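Local coordinates for protein 11R-lipoxygenase (Gersemia fruticosa, PDB 3VF1) that probably inserts molecular oxygen into polyunsaturated fatty acids in a calcium-dependent way, using one non-heme iron per subunit, at residues G81-I86 with I106-E111; K289-G294 with L335-N340; D383-Q388 with V449-G454; S520-N525 with S553-E558; K640-Y645 with V692-A697. All coordinates share one frame; numbering follows the deposited sequence.

Contact 1 (G81-I86 with I106-E111); sequences GEIAMI and IEKIDE
Lys-108 reaches across to Gly-81, while Ile-106 packs against Ile-83 and Ile-86. The lysine CB points toward the other strand, and CG is wedged between the backbone N and the carbonyl carbon (chi1 68°). Lys-108 CD lies 3.5 Å from Gly-81 O and 4.0 Å from Ile-83 CD1, and the bend at chi3 (-74°) brings Lys-108 CE to 3.2 Å from Gly-81 O. A bend at chi4 places Lys-108 NZ, which donates a hydrogen bond of 2.8 Å to Gly-81 O, tilted 23° from the carbonyl plane, and a weak one to Ile-109 O. A lysine suits this place because its methylenes lie in the apolar layer while the buried ammonium meets two carbonyls. The side chains of Ile-83 and Ile-106 cross at about a right angle, with Ile-83 CD1 3.5 Å from Ile-106 CG2; those of Ile-86 and Ile-106 run past each other in opposite directions, with Ile-86 CG2 3.7 Å from Ile-106 CD1. Phe-121 and Leu-44 close around them. At Gly-81 a CB would press against the preceding carbonyl O. Strands 83-86 and 106-109, in different four-stranded sheets, approach to 10.4 Å axis to axis, the face-to-face packing of the PLAT beta sandwich.

Contact 2 (K289-G294 with L335-N340); sequences KLLDRG and LFYLKN
Tyr-337 takes both Leu-291 and Asp-292 of the opposing loop, one over its ring and the other at its phenol end. The apolar part is a CH-pi contact: Leu-291 CD2 lies over one face of the ring, 3.9 Å from the centroid and displaced toward the rim, with Tyr-337 CD1 its nearest atom at 3.5 Å. Leucine suits the spot because a flexible, branched tip can settle a methyl on a flat ring. The tyrosine CB points toward the loop, and chi1 (-176°) sets CG anti to the backbone N.

Tyr-337 belongs to strand 333-338, which runs between strands 306-310 and 344-350 of an antiparallel five-stranded sheet in the lipoxygenase part of the chain; Ile-306 and Ile-347 from those neighbours also touch the tyrosine. Loop 289-294, between helices 284-287 and 297-302, is thus laid against the sheet.

The polar part is one hydrogen bond: Tyr-337 OH to Asp-292 OD2 is modelled at 2.3 Å, too short for its exact length to be trusted. OD2 sits at the ring's edge, near its plane, whereas the carboxylate is turned 52° from the ring. A tyrosine can serve both partners, offering an apolar face and a donor at its tip. The other carboxylate oxygen, Asp-292 OD1, comes within 4.1 Å of Asn-340 CB, a loose van der Waals touch.

Contact 3 (D383-Q388 with V449-G454); sequences DTQYHQ and VLSIGG
Gln-385, Leu-450 and Ile-452 carry this buried contact. Bent at chi2 (-55°), the glutamine leads its amide between the two aliphatic side chains and slides past both in the opposite direction. Gln-385 OE1 accepts a weak hydrogen bond of 3.4 Å from Ile-452 N, and rests 3.3 Å from Ile-452 CG1 and 3.7 Å from Leu-450 CB. NE2 is bonded elsewhere, to Thr-594 O and Cys-381 O, which fixes the rotation of the amide. Leu-450 to Gly-453 form a type I beta turn, which is here packed against helix 369-410, the long helix that also carries the iron ligands His-392 and His-397. An alanine in place of Gln-385 would probably leave Ile-452 N and Thr-594 O without their mate and open a gap between Leu-450 and Ile-452. Leu-450, long and branched, extends CD2 to 4.1 Å from Gln-388 CG and equally far from Thr-384 CG2. Gln-388 NE2 is bonded to Gln-582 OE1, and its side chain lies about 4 Å from that of His-392.

Contact 4 (S520-N525 with S553-E558); sequences SVKKDN and SFENRE
The N-terminal end of helix 557-579 and the loop leading into it receive Val-521, from the last turn of helix 518-522, between Phe-554 and Arg-557. Val-521 spreads its two methyls over the partner: CG1, set anti to the backbone N (chi1 -177°), lies 3.6 Å from Phe-554 CB, and CG2 meets Arg-557 CG at 3.5 Å. A compact beta-branched residue suits this site, since both branches are used at once. Alanine at Val-521 would probably leave gaps beside Phe-554 CB and Arg-557 CG and let the arginine's methylenes shift.

Asn-556 is the N-cap of helix 557-579, its OD1 accepting from Glu-559 N, and Asp-524 caps helix 525-538 in the same way, with OD1 bonding Ile-527 N. Arg-557 turns its polar end away to Tyr-515 O, and its N is bonded to Asp-518 OD1 of helix 518-522. Between the segments, Gln-528 NE2 donates to both Val-521 O and Phe-554 O. On the exposed side Lys-522 runs at about a right angle across Glu-555; Lys-522 NZ gives a weak hydrogen bond of 3.3 Å to Glu-555 O, while the charged atoms NZ and OE1 of Glu-555 stay 5.1 Å apart.

Contact 5 (K640-Y645 with V692-A697); sequences KFLGDY and VPNSIA
Asn-694 inserts its amide into the type II beta turn Phe-641 to Asp-644, just before the chain ends at the iron ligand Ile-698. Asn-694 OD1 accepts a weak hydrogen bond from Gly-643 N (3.4 Å), and Asn-694 ND2 gives a weak one to Asp-644 O (3.3 Å). An asparagine fits, offering both acceptor and donor. Gly-643 takes the turn's positive phi easily.

Two backbone bonds position the main chain carrying the amide: Asn-694 N donates to Lys-640 O at 3.1 Å and Leu-642 N to Val-692 O at 2.6 Å, flanking a single antiparallel bridge in which Phe-641 and Pro-693 form the non-hydrogen-bonded pair. Proline is at ease there, having no N-H to offer.

Beyond, the plane of the Tyr-645 ring is turned 12° from that of the Asn-694 amide, the side chains meeting obliquely, while Tyr-645 OH bonds His-424 NE2; His-424 ND1 meets Asn-694 O. Leu-642 packs on helix 557-579, which carries His-575. The Phe-641 ring presents its edge, CD1 3.6 Å from Pro-693 N.

From the N terminus the five contacts follow in series: each closes before the next opens, so none nest or cross. Contact 1 closes a 19-residue link between the two sheets of the PLAT sandwich. Contacts 2, 3 and 4 lie within the lipoxygenase range and close spans of 40, 60 and 27 residues: a loop onto a small sheet, a turn onto helix 369-410, and one helix end onto the start of helix 557-579. Contact 5 brings the C-terminal tail back to a loop ahead of helix 653-676. Contacts 3 and 5 both come near the iron, their nearest atoms about 11 Å apart, whereas contacts 1 and 2 lie on opposite sides of the chain's centre, 72 Å apart between centres.

Contact 1 (G81-I86 with I106-E111)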
# COMPACT_ATOMS: atom_id res chain seq x y z
N GLY A 81 22.12 26.74 27.35
CA GLY A 81 20.87 27.48 27.32
C GLY A 81 19.72 26.57 26.92
O GLY A 81 19.40 25.62 27.63
N GLU A 82 19.09 26.87 25.78
CA GLU A 82 18.05 26.00 25.24
C GLU A 82 18.66 25.01 24.26
O GLU A 82 19.34 25.40 23.32
CB GLU A 82 16.97 26.82 24.53
CG GLU A 82 16.08 27.62 25.47
CD GLU A 82 14.71 27.90 24.88
OE1 GLU A 82 14.64 28.23 23.68
OE2 GLU A 82 13.71 27.78 25.62
N ILE A 83 18.41 23.72 24.49
CA ILE A 83 18.98 22.68 23.65
C ILE A 83 18.17 22.55 22.37
O ILE A 83 16.98 22.23 22.40
CB ILE A 83 19.01 21.32 24.37
CG1 ILE A 83 19.52 21.47 25.80
CG2 ILE A 83 19.89 20.34 23.59
CD1 ILE A 83 19.44 20.20 26.62
N ALA A 84 18.82 22.80 21.24
CA ALA A 84 18.15 22.74 19.94
C ALA A 84 18.28 21.35 19.32
O ALA A 84 17.40 20.91 18.59
CB ALA A 84 18.73 23.79 19.01
N MET A 85 19.38 20.67 19.62
CA MET A 85 19.64 19.35 19.07
C MET A 85 20.68 18.60 19.89
O MET A 85 21.38 19.19 20.71
CB MET A 85 20.11 19.47 17.62
CG MET A 85 21.47 20.12 17.47
SD MET A 85 21.91 20.43 15.75
CE MET A 85 20.73 21.70 15.33
N ILE A 86 20.78 17.30 19.65
CA ILE A 86 21.77 16.46 20.31
C ILE A 86 22.50 15.63 19.27
O ILE A 86 21.97 15.39 18.19
CB ILE A 86 21.13 15.51 21.34
CG1 ILE A 86 20.30 14.43 20.62
CG2 ILE A 86 20.26 16.30 22.31
CD1 ILE A 86 19.62 13.45 21.55
N ILE A 106 15.95 15.46 28.02
CA ILE A 106 16.98 16.15 28.79
C ILE A 106 16.38 17.25 29.65
O ILE A 106 15.92 18.27 29.12
CB ILE A 106 18.06 16.75 27.88
CG1 ILE A 106 18.63 15.67 26.96
CG2 ILE A 106 19.16 17.40 28.70
CD1 ILE A 106 19.64 16.19 25.95
N GLU A 107 16.38 17.06 30.96
CA GLU A 107 15.88 18.07 31.88
C GLU A 107 17.03 18.90 32.44
O GLU A 107 18.05 18.37 32.86
CB GLU A 107 15.10 17.41 33.03
CG GLU A 107 14.57 18.41 34.05
CD GLU A 107 13.61 17.78 35.04
OE1 GLU A 107 13.42 16.55 34.99
OE2 GLU A 107 13.04 18.52 35.87
N LYS A 108 16.84 20.22 32.44
CA LYS A 108 17.85 21.14 32.93
C LYS A 108 17.19 22.39 33.49
O LYS A 108 15.97 22.43 33.67
CB LYS A 108 18.80 21.53 31.80
CG LYS A 108 18.16 22.38 30.71
CD LYS A 108 19.17 22.80 29.66
CE LYS A 108 20.12 23.88 30.16
NZ LYS A 108 19.44 25.19 30.39
N ILE A 109 17.99 23.41 33.77
CA ILE A 109 17.47 24.68 34.28
C ILE A 109 18.17 25.86 33.63
O ILE A 109 19.40 25.90 33.55
CB ILE A 109 17.61 24.77 35.82
CG1 ILE A 109 19.06 24.48 36.23
CG2 ILE A 109 16.65 23.82 36.50
CD1 ILE A 109 19.28 24.42 37.73
N ASP A 110 17.38 26.82 33.16
CA ASP A 110 17.92 28.02 32.53
C ASP A 110 18.41 29.01 33.59
O ASP A 110 17.62 29.55 34.37
CB ASP A 110 16.88 28.69 31.63
CG ASP A 110 15.52 28.81 32.28
OD1 ASP A 110 15.42 28.66 33.52
OD2 ASP A 110 14.53 29.05 31.56
N GLU A 111 19.72 29.23 33.62
CA GLU A 111 20.33 30.11 34.62
C GLU A 111 19.68 31.49 34.59
O GLU A 111 19.73 32.23 35.57
CB GLU A 111 21.84 30.23 34.39
CG GLU A 111 22.24 31.35 33.44
CD GLU A 111 23.73 31.37 33.16
OE1 GLU A 111 24.45 30.53 33.74
OE2 GLU A 111 24.18 32.22 32.37

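Contact 2 (K289-G294 with L335-N340)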
# COMPACT_ATOMS: atom_id res chain seq x y z
N LYS A 289 -34.90 -10.04 -20.96
CA LYS A 289 -35.65 -10.64 -19.86
C LYS A 289 -34.87 -10.60 -18.55
O LYS A 289 -35.40 -10.92 -17.49
CB LYS A 289 -36.06 -12.08 -20.20
CG LYS A 289 -37.33 -12.17 -21.04
CD LYS A 289 -37.64 -13.60 -21.47
CE LYS A 289 -38.15 -14.45 -20.30
NZ LYS A 289 -39.56 -14.12 -19.92
N LEU A 290 -33.60 -10.21 -18.62
CA LEU A 290 -32.78 -10.02 -17.43
C LEU A 290 -33.03 -8.64 -16.83
O LEU A 290 -32.82 -8.42 -15.64
CB LEU A 290 -31.30 -10.18 -17.76
CG LEU A 290 -30.89 -11.53 -18.35
CD1 LEU A 290 -29.43 -11.50 -18.78
CD2 LEU A 290 -31.13 -12.64 -17.34
N LEU A 291 -33.49 -7.71 -17.67
CA LEU A 291 -33.74 -6.34 -17.23
C LEU A 291 -35.10 -6.25 -16.56
O LEU A 291 -35.81 -7.24 -16.41
CB LEU A 291 -33.70 -5.39 -18.43
CG LEU A 291 -32.54 -5.58 -19.41
CD1 LEU A 291 -32.59 -4.53 -20.50
CD2 LEU A 291 -31.20 -5.55 -18.69
N ASP A 292 -35.47 -5.04 -16.15
CA ASP A 292 -36.79 -4.79 -15.59
C ASP A 292 -37.85 -4.90 -16.68
O ASP A 292 -37.57 -4.64 -17.85
CB ASP A 292 -36.86 -3.40 -14.97
CG ASP A 292 -36.10 -3.31 -13.66
OD1 ASP A 292 -36.68 -3.66 -12.61
OD2 ASP A 292 -34.93 -2.87 -13.67
N ARG A 293 -39.05 -5.31 -16.29
CA ARG A 293 -40.18 -5.31 -17.21
C ARG A 293 -40.40 -3.90 -17.73
O ARG A 293 -40.47 -2.95 -16.95
CB ARG A 293 -41.44 -5.80 -16.51
CG ARG A 293 -41.49 -7.30 -16.29
CD ARG A 293 -42.76 -7.71 -15.57
NE ARG A 293 -42.97 -9.16 -15.58
CZ ARG A 293 -42.47 -10.00 -14.68
NH1 ARG A 293 -41.72 -9.56 -13.68
NH2 ARG A 293 -42.71 -11.30 -14.79
N GLY A 294 -40.50 -3.76 -19.05
CA GLY A 294 -40.72 -2.47 -19.66
C GLY A 294 -39.43 -1.76 -20.05
O GLY A 294 -39.46 -0.63 -20.52
N LEU A 335 -20.74 -6.90 -18.96
CA LEU A 335 -21.80 -5.90 -18.86
C LEU A 335 -22.66 -6.21 -17.65
O LEU A 335 -23.02 -7.36 -17.40
CB LEU A 335 -22.65 -5.90 -20.13
CG LEU A 335 -23.45 -4.62 -20.38
CD1 LEU A 335 -22.51 -3.45 -20.68
CD2 LEU A 335 -24.44 -4.82 -21.52
N PHE A 336 -22.99 -5.17 -16.88
CA PHE A 336 -23.75 -5.34 -15.65
C PHE A 336 -24.99 -4.46 -15.65
O PHE A 336 -25.05 -3.45 -16.35
CB PHE A 336 -22.87 -5.01 -14.44
CG PHE A 336 -21.65 -5.88 -14.32
CD1 PHE A 336 -20.57 -5.71 -15.17
CD2 PHE A 336 -21.58 -6.87 -13.35
CE1 PHE A 336 -19.45 -6.51 -15.05
CE2 PHE A 336 -20.46 -7.67 -13.23
CZ PHE A 336 -19.39 -7.49 -14.09
N TYR A 337 -25.97 -4.86 -14.85
CA TYR A 337 -27.23 -4.13 -14.74
C TYR A 337 -27.47 -3.74 -13.30
O TYR A 337 -27.27 -4.54 -12.39
CB TYR A 337 -28.38 -5.01 -15.24
CG TYR A 337 -29.73 -4.32 -15.27
CD1 TYR A 337 -30.00 -3.33 -16.20
CD2 TYR A 337 -30.73 -4.68 -14.39
CE1 TYR A 337 -31.22 -2.70 -16.24
CE2 TYR A 337 -31.97 -4.06 -14.42
CZ TYR A 337 -32.21 -3.07 -15.35
OH TYR A 337 -33.43 -2.45 -15.40
N LEU A 338 -27.90 -2.50 -13.08
CA LEU A 338 -28.23 -2.02 -11.74
C LEU A 338 -29.69 -2.34 -11.43
O LEU A 338 -30.59 -1.66 -11.90
CB LEU A 338 -27.98 -0.52 -11.63
CG LEU A 338 -28.36 0.12 -10.30
CD1 LEU A 338 -27.53 -0.44 -9.16
CD2 LEU A 338 -28.22 1.63 -10.37
N LYS A 339 -29.90 -3.38 -10.63
CA LYS A 339 -31.25 -3.82 -10.29
C LYS A 339 -31.99 -2.77 -9.47
O LYS A 339 -31.39 -1.83 -8.96
CB LYS A 339 -31.20 -5.14 -9.53
CG LYS A 339 -30.66 -6.30 -10.36
CD LYS A 339 -30.44 -7.55 -9.52
CE LYS A 339 -31.74 -8.06 -8.92
NZ LYS A 339 -31.51 -9.25 -8.06
N ASN A 340 -33.30 -2.95 -9.35
CA ASN A 340 -34.14 -1.99 -8.64
C ASN A 340 -33.80 -1.92 -7.16
O ASN A 340 -34.05 -0.90 -6.51
CB ASN A 340 -35.62 -2.37 -8.82
CG ASN A 340 -36.56 -1.24 -8.42
OD1 ASN A 340 -36.15 -0.09 -8.29
ND2 ASN A 340 -37.83 -1.58 -8.22

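Contact 3 (D383-Q388 with V449-G454)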
# COMPACT_ATOMS: atom_id res chain seq x y z
N ASP A 383 -9.67 -10.14 -14.29
CA ASP A 383 -9.68 -9.13 -13.24
C ASP A 383 -8.56 -9.39 -12.23
O ASP A 383 -7.98 -8.45 -11.69
CB ASP A 383 -11.03 -9.11 -12.53
CG ASP A 383 -11.13 -8.02 -11.48
OD1 ASP A 383 -11.41 -6.86 -11.86
OD2 ASP A 383 -10.93 -8.31 -10.29
N THR A 384 -8.26 -10.66 -11.99
CA THR A 384 -7.19 -11.02 -11.07
C THR A 384 -5.85 -10.52 -11.58
O THR A 384 -5.04 -10.00 -10.81
CB THR A 384 -7.11 -12.55 -10.87
OG1 THR A 384 -8.32 -13.02 -10.26
CG2 THR A 384 -5.92 -12.91 -9.99
N GLN A 385 -5.61 -10.69 -12.88
CA GLN A 385 -4.37 -10.22 -13.49
C GLN A 385 -4.25 -8.73 -13.23
O GLN A 385 -3.21 -8.23 -12.81
CB GLN A 385 -4.37 -10.47 -15.00
CG GLN A 385 -4.84 -11.84 -15.45
CD GLN A 385 -4.08 -12.97 -14.80
OE1 GLN A 385 -2.87 -13.12 -14.99
NE2 GLN A 385 -4.78 -13.78 -14.01
N TYR A 386 -5.35 -8.02 -13.47
CA TYR A 386 -5.40 -6.57 -13.30
C TYR A 386 -5.15 -6.19 -11.84
O TYR A 386 -4.37 -5.29 -11.56
CB TYR A 386 -6.77 -6.05 -13.76
CG TYR A 386 -6.85 -4.55 -13.90
CD1 TYR A 386 -6.90 -3.73 -12.78
CD2 TYR A 386 -6.89 -3.95 -15.15
CE1 TYR A 386 -6.98 -2.35 -12.90
CE2 TYR A 386 -6.98 -2.58 -15.28
CZ TYR A 386 -7.02 -1.78 -14.16
OH TYR A 386 -7.10 -0.42 -14.29
N HIS A 387 -5.82 -6.88 -10.92
CA HIS A 387 -5.74 -6.53 -9.51
C HIS A 387 -4.33 -6.70 -8.95
O HIS A 387 -3.81 -5.81 -8.28
CB HIS A 387 -6.70 -7.37 -8.68
CG HIS A 387 -6.44 -7.30 -7.21
ND1 HIS A 387 -5.88 -8.35 -6.51
CD2 HIS A 387 -6.63 -6.31 -6.31
CE1 HIS A 387 -5.76 -8.01 -5.24
NE2 HIS A 387 -6.20 -6.77 -5.09
N GLN A 388 -3.72 -7.85 -9.22
CA GLN A 388 -2.42 -8.17 -8.65
C GLN A 388 -1.32 -7.23 -9.13
O GLN A 388 -0.56 -6.70 -8.33
CB GLN A 388 -2.04 -9.62 -8.98
CG GLN A 388 -2.87 -10.66 -8.25
CD GLN A 388 -2.68 -10.61 -6.75
OE1 GLN A 388 -1.65 -10.16 -6.25
NE2 GLN A 388 -3.68 -11.09 -6.01
N VAL A 449 1.70 -18.05 -10.05
CA VAL A 449 0.25 -18.16 -9.87
C VAL A 449 -0.58 -17.48 -10.96
O VAL A 449 -1.73 -17.85 -11.18
CB VAL A 449 -0.19 -17.59 -8.50
CG1 VAL A 449 0.60 -18.24 -7.38
CG2 VAL A 449 -0.02 -16.08 -8.47
N LEU A 450 -0.00 -16.50 -11.64
CA LEU A 450 -0.72 -15.77 -12.68
C LEU A 450 -0.51 -16.40 -14.05
O LEU A 450 0.57 -16.89 -14.35
CB LEU A 450 -0.26 -14.31 -12.72
CG LEU A 450 -0.54 -13.47 -11.47
CD1 LEU A 450 0.02 -12.07 -11.66
CD2 LEU A 450 -2.03 -13.43 -11.17
N SER A 451 -1.55 -16.37 -14.88
CA SER A 451 -1.43 -16.92 -16.23
C SER A 451 -0.59 -16.00 -17.12
O SER A 451 -0.00 -16.46 -18.10
CB SER A 451 -2.81 -17.15 -16.85
OG SER A 451 -3.55 -15.95 -16.95
N ILE A 452 -0.52 -14.72 -16.77
CA ILE A 452 0.36 -13.80 -17.49
C ILE A 452 1.77 -13.88 -16.94
O ILE A 452 2.64 -13.09 -17.32
CB ILE A 452 -0.13 -12.33 -17.43
CG1 ILE A 452 -0.06 -11.78 -16.01
CG2 ILE A 452 -1.55 -12.23 -18.00
CD1 ILE A 452 -0.40 -10.31 -15.91
N GLY A 453 2.00 -14.82 -16.03
CA GLY A 453 3.34 -15.09 -15.54
C GLY A 453 4.22 -15.54 -16.69
O GLY A 453 3.71 -15.95 -17.74
N GLY A 454 5.53 -15.46 -16.50
CA GLY A 454 6.47 -15.80 -17.55
C GLY A 454 7.07 -14.56 -18.19
O GLY A 454 7.83 -14.66 -19.15

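Contact 4 (S520-N525 with S553-E558)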
# COMPACT_ATOMS: atom_id res chain seq x y z
N SER A 520 4.58 31.16 1.91
CA SER A 520 5.31 30.27 2.80
C SER A 520 5.69 29.00 2.08
O SER A 520 6.73 28.40 2.37
CB SER A 520 4.46 29.91 4.02
OG SER A 520 3.96 31.07 4.67
N VAL A 521 4.85 28.58 1.13
CA VAL A 521 5.09 27.35 0.38
C VAL A 521 6.10 27.57 -0.74
O VAL A 521 6.99 26.74 -0.96
CB VAL A 521 3.78 26.80 -0.23
CG1 VAL A 521 4.04 25.49 -0.95
CG2 VAL A 521 2.73 26.62 0.85
N LYS A 522 5.98 28.70 -1.44
CA LYS A 522 6.92 29.02 -2.51
C LYS A 522 8.35 29.10 -1.99
O LYS A 522 9.27 28.59 -2.62
CB LYS A 522 6.55 30.36 -3.16
CG LYS A 522 5.23 30.38 -3.90
CD LYS A 522 5.12 31.62 -4.77
CE LYS A 522 3.71 31.80 -5.34
NZ LYS A 522 2.73 32.19 -4.29
N LYS A 523 8.52 29.74 -0.84
CA LYS A 523 9.85 30.05 -0.32
C LYS A 523 10.45 28.93 0.54
O LYS A 523 11.54 29.09 1.09
CB LYS A 523 9.81 31.36 0.45
CG LYS A 523 9.68 32.58 -0.45
CD LYS A 523 9.46 33.87 0.34
CE LYS A 523 9.63 35.09 -0.54
NZ LYS A 523 8.81 35.02 -1.79
N ASP A 524 9.75 27.81 0.64
CA ASP A 524 10.28 26.64 1.34
C ASP A 524 11.12 25.85 0.35
O ASP A 524 10.63 24.95 -0.32
CB ASP A 524 9.15 25.76 1.89
CG ASP A 524 9.66 24.50 2.55
OD1 ASP A 524 10.84 24.14 2.33
OD2 ASP A 524 8.88 23.86 3.29
N ASN A 525 12.40 26.20 0.26
CA ASN A 525 13.29 25.59 -0.72
C ASN A 525 13.35 24.06 -0.60
O ASN A 525 13.65 23.37 -1.57
CB ASN A 525 14.70 26.17 -0.57
CG ASN A 525 15.29 25.94 0.81
OD1 ASN A 525 14.82 26.52 1.80
ND2 ASN A 525 16.32 25.11 0.89
N SER A 553 6.47 22.39 -9.19
CA SER A 553 6.67 23.12 -7.94
C SER A 553 5.33 23.31 -7.25
O SER A 553 4.28 23.22 -7.88
CB SER A 553 7.32 24.48 -8.22
OG SER A 553 6.49 25.29 -9.03
N PHE A 554 5.37 23.58 -5.95
CA PHE A 554 4.17 23.89 -5.19
C PHE A 554 4.01 25.40 -5.09
O PHE A 554 4.83 26.08 -4.48
CB PHE A 554 4.24 23.27 -3.79
CG PHE A 554 4.07 21.78 -3.77
CD1 PHE A 554 3.01 21.18 -4.44
CD2 PHE A 554 4.97 20.97 -3.09
CE1 PHE A 554 2.85 19.81 -4.43
CE2 PHE A 554 4.81 19.59 -3.08
CZ PHE A 554 3.75 19.01 -3.74
N GLU A 555 2.94 25.92 -5.70
CA GLU A 555 2.73 27.36 -5.76
C GLU A 555 1.77 27.86 -4.68
O GLU A 555 1.70 29.06 -4.41
CB GLU A 555 2.21 27.76 -7.14
CG GLU A 555 3.14 27.38 -8.28
CD GLU A 555 4.52 27.99 -8.14
OE1 GLU A 555 4.60 29.23 -7.98
OE2 GLU A 555 5.52 27.24 -8.17
N ASN A 556 1.03 26.94 -4.07
CA ASN A 556 0.11 27.30 -3.00
C ASN A 556 -0.08 26.16 -2.01
O ASN A 556 0.43 25.06 -2.21
CB ASN A 556 -1.24 27.74 -3.58
CG ASN A 556 -1.85 26.69 -4.48
OD1 ASN A 556 -2.54 25.78 -4.02
ND2 ASN A 556 -1.61 26.81 -5.78
N ARG A 557 -0.83 26.43 -0.94
CA ARG A 557 -1.02 25.44 0.12
C ARG A 557 -1.98 24.34 -0.31
O ARG A 557 -1.85 23.19 0.11
CB ARG A 557 -1.55 26.12 1.39
CG ARG A 557 -0.57 27.08 2.03
CD ARG A 557 -1.07 27.57 3.38
NE ARG A 557 -2.34 28.28 3.27
CZ ARG A 557 -3.01 28.77 4.30
NH1 ARG A 557 -2.55 28.64 5.53
NH2 ARG A 557 -4.16 29.40 4.10
N GLU A 558 -2.95 24.68 -1.15
CA GLU A 558 -3.96 23.72 -1.59
C GLU A 558 -3.34 22.60 -2.42
O GLU A 558 -3.67 21.43 -2.23
CB GLU A 558 -5.07 24.42 -2.37
CG GLU A 558 -6.01 25.25 -1.51
CD GLU A 558 -5.33 26.47 -0.90
OE1 GLU A 558 -4.44 27.05 -1.57
OE2 GLU A 558 -5.69 26.85 0.23

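Contact 5 (K640-Y645 with V692-A697)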
# COMPACT_ATOMS: atom_id res chain seq x y z
N LYS A 640 0.98 -0.54 13.54
CA LYS A 640 0.26 0.64 13.99
C LYS A 640 -0.78 1.04 12.95
O LYS A 640 -0.44 1.31 11.80
CB LYS A 640 1.24 1.79 14.23
CG LYS A 640 2.27 1.51 15.31
CD LYS A 640 1.63 1.42 16.69
CE LYS A 640 2.48 0.61 17.66
NZ LYS A 640 3.89 1.09 17.73
N PHE A 641 -2.04 1.09 13.37
CA PHE A 641 -3.13 1.34 12.44
C PHE A 641 -3.44 2.82 12.30
O PHE A 641 -2.90 3.65 13.03
CB PHE A 641 -4.37 0.55 12.88
CG PHE A 641 -4.18 -0.94 12.84
CD1 PHE A 641 -4.17 -1.61 11.63
CD2 PHE A 641 -4.00 -1.66 14.01
CE1 PHE A 641 -3.98 -2.98 11.58
CE2 PHE A 641 -3.82 -3.03 13.97
CZ PHE A 641 -3.81 -3.69 12.75
N LEU A 642 -4.30 3.15 11.35
CA LEU A 642 -4.52 4.54 10.94
C LEU A 642 -4.84 5.45 12.12
O LEU A 642 -5.80 5.22 12.85
CB LEU A 642 -5.64 4.62 9.91
CG LEU A 642 -5.80 5.99 9.24
CD1 LEU A 642 -4.53 6.38 8.49
CD2 LEU A 642 -6.99 5.98 8.29
N GLY A 643 -4.02 6.48 12.30
CA GLY A 643 -4.24 7.46 13.35
C GLY A 643 -3.42 7.18 14.60
O GLY A 643 -3.17 8.08 15.40
N ASP A 644 -3.00 5.93 14.77
CA ASP A 644 -2.18 5.55 15.92
C ASP A 644 -0.73 5.94 15.68
O ASP A 644 0.03 5.18 15.07
CB ASP A 644 -2.29 4.05 16.18
CG ASP A 644 -1.40 3.59 17.32
OD1 ASP A 644 -1.03 4.43 18.16
OD2 ASP A 644 -1.06 2.39 17.36
N TYR A 645 -0.35 7.11 16.16
CA TYR A 645 0.99 7.64 15.98
C TYR A 645 1.79 7.52 17.28
O TYR A 645 2.11 8.52 17.91
CB TYR A 645 0.93 9.10 15.55
CG TYR A 645 0.31 9.31 14.18
CD1 TYR A 645 0.77 8.62 13.07
CD2 TYR A 645 -0.75 10.20 14.02
CE1 TYR A 645 0.20 8.82 11.82
CE2 TYR A 645 -1.32 10.41 12.77
CZ TYR A 645 -0.85 9.71 11.68
OH TYR A 645 -1.42 9.91 10.45
N VAL A 692 -6.89 -0.61 9.32
CA VAL A 692 -6.08 -0.05 8.23
C VAL A 692 -4.70 0.37 8.73
O VAL A 692 -4.57 1.33 9.47
CB VAL A 692 -6.76 1.19 7.62
CG1 VAL A 692 -5.91 1.77 6.50
CG2 VAL A 692 -8.16 0.85 7.12
N PRO A 693 -3.65 -0.36 8.30
CA PRO A 693 -2.29 0.03 8.69
C PRO A 693 -1.94 1.43 8.20
O PRO A 693 -2.54 1.91 7.25
CB PRO A 693 -1.41 -1.01 7.99
CG PRO A 693 -2.30 -2.17 7.74
CD PRO A 693 -3.66 -1.58 7.48
N ASN A 694 -0.97 2.07 8.85
CA ASN A 694 -0.56 3.42 8.47
C ASN A 694 0.23 3.45 7.17
O ASN A 694 0.21 4.46 6.46
CB ASN A 694 0.28 4.05 9.59
CG ASN A 694 -0.56 4.81 10.59
OD1 ASN A 694 -1.42 5.61 10.21
ND2 ASN A 694 -0.33 4.56 11.87
N SER A 695 0.91 2.36 6.84
CA SER A 695 1.79 2.34 5.68
C SER A 695 1.69 1.05 4.86
O SER A 695 0.91 0.15 5.18
CB SER A 695 3.24 2.53 6.12
OG SER A 695 3.66 1.44 6.93
N ILE A 696 2.49 0.99 3.81
CA ILE A 696 2.64 -0.21 2.99
C ILE A 696 3.89 -0.95 3.45
O ILE A 696 4.99 -0.67 2.97
CB ILE A 696 2.80 0.16 1.51
CG1 ILE A 696 1.56 0.88 0.99
CG2 ILE A 696 3.08 -1.09 0.68
CD1 ILE A 696 1.72 1.45 -0.40
N ALA A 697 3.72 -1.89 4.37
CA ALA A 697 4.85 -2.65 4.89
C ALA A 697 4.74 -4.13 4.54
O ALA A 697 5.50 -4.95 5.06
CB ALA A 697 4.95 -2.47 6.40